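Local coordinates for RNA-binding protein RMD9, mitochondrial (Saccharomyces cerevisiae S288C, PDB 7A9X) that binds a dodecamer motif in the 3'-UTRs of mitochondrial mRNAs and takes part in their processing or stability, at residues D539-E542 against L543-I547; P573-N576 against E577-G581. All coordinates share one frame; numbering follows the deposited sequence.

Contact 1: D539-E542 against L543-I547; sequences DRIE and LYLKI
Tyr-544 N donates to Arg-540 O at 2.9 Å, with an N-H angle of 151°, the shortest of three i to i+4 bonds that make this the first turn of helix 540-551. The other two are Leu-545 N to Ile-541 O at 3.0 Å and Lys-546 N to Glu-542 O at 3.0 Å. Carbon also lies close to the middle acceptor: Tyr-544 CB is 3.4 Å from Ile-541 O, and Leu-545 CG is 3.5 Å from the same oxygen. Leu-545 gets there because its CG sits beside its own backbone N, chi1 -68°, which folds the branch back toward the preceding turn; its CD1 then reaches Ile-541 CG2 at a loose 4.3 Å.

Ahead of them stands the N-cap. Asp-539 OD1 accepts Glu-542 N at 3.1 Å, from 50° above the carboxylate plane, and holds Ile-541 N more weakly, while OD2 goes to the Tyr-578 hydroxyl. The guanidinium of Arg-540 gives NH2 to the carbonyls of Leu-446 and Ala-487 and makes a cation-pi contact with Trp-491. The Tyr-544 hydroxyl is hydrogen-bonded to Tyr-564 O, and its side chain touches Leu-484 and Arg-485 of helix 478-486 and Val-489 of helix 489-502.

With the cap, amides of the first turn that have no preceding carbonyl in the helix gain an acceptor, and the negative charges of Asp-539 and Glu-542 probably interact favourably with the positive end of the helix dipole.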
loop_
_atom_site.group_PDB
_atom_site.type_symbol
_atom_site.label_atom_id
_atom_site.label_comp_id
_atom_site.label_asym_id
_atom_site.label_seq_id
_atom_site.Cartn_x
_atom_site.Cartn_y
_atom_site.Cartn_z
ATOM N N ASP A 539 11.846 -6.251 -37.005
ATOM C CA ASP A 539 12.356 -6.970 -35.844
ATOM C C ASP A 539 12.447 -6.021 -34.660
ATOM O O ASP A 539 13.174 -5.024 -34.715
ATOM C CB ASP A 539 13.723 -7.593 -36.143
ATOM C CG ASP A 539 14.081 -8.705 -35.178
ATOM O OD1 ASP A 539 13.987 -8.489 -33.952
ATOM O OD2 ASP A 539 14.447 -9.802 -35.646
ATOM N N ARG A 540 11.720 -6.339 -33.588
ATOM C CA ARG A 540 11.751 -5.527 -32.377
ATOM C C ARG A 540 12.868 -5.926 -31.423
ATOM O O ARG A 540 13.363 -5.074 -30.675
ATOM C CB ARG A 540 10.412 -5.616 -31.639
ATOM C CG ARG A 540 9.204 -5.204 -32.455
ATOM C CD ARG A 540 7.978 -5.121 -31.564
ATOM N NE ARG A 540 6.746 -4.919 -32.321
ATOM C CZ ARG A 540 5.554 -4.728 -31.764
ATOM N NH1 ARG A 540 4.484 -4.556 -32.526
ATOM N NH2 ARG A 540 5.433 -4.708 -30.445
ATOM N N ILE A 541 13.274 -7.199 -31.422
ATOM C CA ILE A 541 14.317 -7.639 -30.499
ATOM C C ILE A 541 15.652 -6.996 -30.855
ATOM O O ILE A 541 16.453 -6.659 -29.973
ATOM C CB ILE A 541 14.405 -9.177 -30.484
ATOM C CG1 ILE A 541 13.110 -9.772 -29.928
ATOM C CG2 ILE A 541 15.602 -9.643 -29.673
ATOM C CD1 ILE A 541 13.128 -11.276 -29.819
ATOM N N GLU A 542 15.908 -6.799 -32.151
ATOM C CA GLU A 542 17.139 -6.130 -32.561
ATOM C C GLU A 542 17.155 -4.672 -32.114
ATOM O O GLU A 542 18.182 -4.171 -31.643
ATOM C CB GLU A 542 17.314 -6.232 -34.075
ATOM C CG GLU A 542 17.399 -7.664 -34.574
ATOM C CD GLU A 542 17.812 -7.746 -36.028
ATOM O OE1 GLU A 542 18.619 -8.637 -36.370
ATOM O OE2 GLU A 542 17.332 -6.917 -36.830
ATOM N N LEU A 543 16.023 -3.977 -32.247
ATOM C CA LEU A 543 15.935 -2.609 -31.745
ATOM C C LEU A 543 16.108 -2.572 -30.231
ATOM O O LEU A 543 16.737 -1.655 -29.689
ATOM C CB LEU A 543 14.597 -1.988 -32.146
ATOM C CG LEU A 543 14.369 -0.550 -31.674
ATOM C CD1 LEU A 543 15.357 0.394 -32.340
ATOM C CD2 LEU A 543 12.940 -0.114 -31.940
ATOM N N TYR A 544 15.560 -3.569 -29.535
ATOM C CA TYR A 544 15.677 -3.637 -28.083
ATOM C C TYR A 544 17.133 -3.774 -27.652
ATOM O O TYR A 544 17.592 -3.075 -26.741
ATOM C CB TYR A 544 14.837 -4.803 -27.564
ATOM C CG TYR A 544 15.094 -5.194 -26.129
ATOM C CD1 TYR A 544 14.557 -4.460 -25.079
ATOM C CD2 TYR A 544 15.854 -6.316 -25.825
ATOM C CE1 TYR A 544 14.783 -4.825 -23.767
ATOM C CE2 TYR A 544 16.082 -6.690 -24.518
ATOM C CZ TYR A 544 15.543 -5.942 -23.493
ATOM O OH TYR A 544 15.767 -6.309 -22.188
ATOM N N LEU A 545 17.878 -4.671 -28.304
ATOM C CA LEU A 545 19.283 -4.856 -27.956
ATOM C C LEU A 545 20.133 -3.669 -28.389
ATOM O O LEU A 545 21.186 -3.413 -27.796
ATOM C CB LEU A 545 19.814 -6.144 -28.583
ATOM C CG LEU A 545 19.240 -7.440 -28.015
ATOM C CD1 LEU A 545 19.691 -8.626 -28.849
ATOM C CD2 LEU A 545 19.657 -7.615 -26.562
ATOM N N LYS A 546 19.697 -2.941 -29.418
ATOM C CA LYS A 546 20.441 -1.764 -29.851
ATOM C C LYS A 546 20.316 -0.631 -28.841
ATOM O O LYS A 546 21.301 0.051 -28.539
ATOM C CB LYS A 546 19.951 -1.316 -31.227
ATOM C CG LYS A 546 20.556 -0.010 -31.703
ATOM C CD LYS A 546 19.958 0.413 -33.029
ATOM C CE LYS A 546 20.232 -0.618 -34.107
ATOM N NZ LYS A 546 19.696 -0.182 -35.423
ATOM N N ILE A 547 19.114 -0.425 -28.300
ATOM C CA ILE A 547 18.911 0.643 -27.327
ATOM C C ILE A 547 19.600 0.310 -26.011
ATOM O O ILE A 547 20.155 1.194 -25.346
ATOM C CB ILE A 547 17.407 0.901 -27.131
ATOM C CG1 ILE A 547 16.753 1.254 -28.469
ATOM C CG2 ILE A 547 17.188 2.017 -26.132
ATOM C CD1 ILE A 547 15.255 1.407 -28.393
#

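Contact 2: P573-N576 against E577-G581; sequences PILN and EYLSG
Leu-575 O is where the turn closes: Tyr-578 N donates to it at 3.2 Å with the N-H well aimed, 153°, although the donor stands above the carbonyl plane. The isobutyl group of Leu-579 wraps the same oxygen, CD1 at 3.2 Å and CD2 at 3.3 Å from Leu-575 O, and its CD1 also meets Leu-575 CG at 3.8 Å, the two side chains crossing at a slant. With an alanine in place of Leu-579 the two methyls beside Leu-575 O go, which would probably leave that carbonyl less covered and open a gap against Leu-575 CG.

One residue back, Ile-574 O points at the edge of the Tyr-578 ring, in its plane, 3.3 Å from CD1. Glu-577 comes to this oxygen too, its CG 3.1 Å from Ile-574 O, because chi1 of 55° wedges CG between its backbone N and carbonyl carbon; the extended chain then crosses Ile-574, OE2 passing 3.7 Å from Ile-574 CG1.

The backbone beneath opens as a short 3-10 segment following helix 566-571. Asn-576 N to Pro-573 O, at 3.0 Å, is an i to i+3 bond of this 3-10-like turn, as is Tyr-578 N to Leu-575 O.

Further out, helix 489-502 holds the turn through two polar contacts: Arg-496 forms a salt bridge with Glu-577 OE1, and Gln-493 OE1 accepts from Ile-574 N. Leu-579 also rests on Ala-569 of helix 566-571.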
loop_
_atom_site.group_PDB
_atom_site.type_symbol
_atom_site.label_atom_id
_atom_site.label_comp_id
_atom_site.label_asym_id
_atom_site.label_seq_id
_atom_site.Cartn_x
_atom_site.Cartn_y
_atom_site.Cartn_z
ATOM N N PRO A 573 12.806 -17.112 -23.770
ATOM C CA PRO A 573 13.926 -17.785 -24.452
ATOM C C PRO A 573 14.181 -17.304 -25.872
ATOM O O PRO A 573 15.234 -17.640 -26.431
ATOM C CB PRO A 573 13.503 -19.263 -24.438
ATOM C CG PRO A 573 12.477 -19.366 -23.347
ATOM C CD PRO A 573 11.750 -18.056 -23.375
ATOM N N ILE A 574 13.269 -16.536 -26.476
ATOM C CA ILE A 574 13.521 -16.019 -27.816
ATOM C C ILE A 574 14.688 -15.039 -27.815
ATOM O O ILE A 574 15.242 -14.730 -28.876
ATOM C CB ILE A 574 12.249 -15.371 -28.398
ATOM C CG1 ILE A 574 12.387 -15.169 -29.909
ATOM C CG2 ILE A 574 11.947 -14.052 -27.699
ATOM C CD1 ILE A 574 11.178 -14.537 -30.559
ATOM N N LEU A 575 15.090 -14.549 -26.641
ATOM C CA LEU A 575 16.256 -13.684 -26.555
ATOM C C LEU A 575 17.558 -14.462 -26.718
ATOM O O LEU A 575 18.578 -13.869 -27.088
ATOM C CB LEU A 575 16.247 -12.938 -25.218
ATOM C CG LEU A 575 16.892 -11.553 -25.174
ATOM C CD1 LEU A 575 16.292 -10.656 -26.240
ATOM C CD2 LEU A 575 16.714 -10.935 -23.798
ATOM N N ASN A 576 17.543 -15.774 -26.461
ATOM C CA ASN A 576 18.768 -16.564 -26.557
ATOM C C ASN A 576 19.285 -16.646 -27.987
ATOM O O ASN A 576 20.497 -16.757 -28.198
ATOM C CB ASN A 576 18.535 -17.972 -26.004
ATOM C CG ASN A 576 18.578 -18.023 -24.491
ATOM O OD1 ASN A 576 19.426 -17.389 -23.860
ATOM N ND2 ASN A 576 17.661 -18.777 -23.897
ATOM N N GLU A 577 18.396 -16.603 -28.982
ATOM C CA GLU A 577 18.838 -16.704 -30.367
ATOM C C GLU A 577 19.358 -15.387 -30.926
ATOM O O GLU A 577 19.859 -15.369 -32.053
ATOM C CB GLU A 577 17.703 -17.233 -31.249
ATOM C CG GLU A 577 16.421 -16.434 -31.171
ATOM C CD GLU A 577 15.250 -17.140 -31.830
ATOM O OE1 GLU A 577 15.029 -16.934 -33.042
ATOM O OE2 GLU A 577 14.554 -17.910 -31.136
ATOM N N TYR A 578 19.260 -14.297 -30.168
ATOM C CA TYR A 578 19.784 -13.001 -30.576
ATOM C C TYR A 578 21.026 -12.593 -29.797
ATOM O O TYR A 578 21.600 -11.535 -30.082
ATOM C CB TYR A 578 18.710 -11.918 -30.406
ATOM C CG TYR A 578 17.577 -11.971 -31.406
ATOM C CD1 TYR A 578 16.507 -12.839 -31.231
ATOM C CD2 TYR A 578 17.565 -11.132 -32.512
ATOM C CE1 TYR A 578 15.465 -12.882 -32.140
ATOM C CE2 TYR A 578 16.529 -11.166 -33.424
ATOM C CZ TYR A 578 15.482 -12.042 -33.233
ATOM O OH TYR A 578 14.448 -12.078 -34.142
ATOM N N LEU A 579 21.466 -13.406 -28.835
ATOM C CA LEU A 579 22.412 -12.974 -27.815
ATOM C C LEU A 579 23.838 -13.461 -28.021
ATOM O O LEU A 579 24.738 -12.981 -27.322
ATOM C CB LEU A 579 21.929 -13.430 -26.430
ATOM C CG LEU A 579 21.290 -12.357 -25.550
ATOM C CD1 LEU A 579 20.470 -11.368 -26.378
ATOM C CD2 LEU A 579 20.439 -13.000 -24.456
ATOM N N SER A 580 24.076 -14.397 -28.941
ATOM C CA SER A 580 25.441 -14.862 -29.161
ATOM C C SER A 580 26.330 -13.777 -29.753
ATOM O O SER A 580 27.558 -13.888 -29.677
ATOM C CB SER A 580 25.445 -16.091 -30.070
ATOM O OG SER A 580 24.917 -17.224 -29.401
ATOM N N GLY A 581 25.743 -12.730 -30.332
ATOM C CA GLY A 581 26.524 -11.661 -30.926
ATOM C C GLY A 581 26.192 -10.290 -30.373
ATOM O O GLY A 581 26.157 -9.308 -31.120
#

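How the contacts relate
Contact 1 comes first along the chain and contact 2 follows, with helices 559-563 and 566-571 lying between. Their centres are about 11 Å apart, far from the chain's centre, in the C-terminal region beyond the last PPR repeat. They meet directly: Asp-539 OD2 lies 2.7 Å from Tyr-578 OH, a probable hydrogen bond, and Ile-541 packs against Ile-574, Leu-575 and Tyr-578. Helix 489-502 serves both, Ser-492 touching Ile-541 and Ile-574, Val-489 touching Tyr-544 and Leu-575. The start of helix 540-551, which follows an unmodelled stretch, is thus joined to the turn that follows helix 566-571. The bound RNA comes within about 6 and 8 Å, nearest atoms, of contacts 1 and 2.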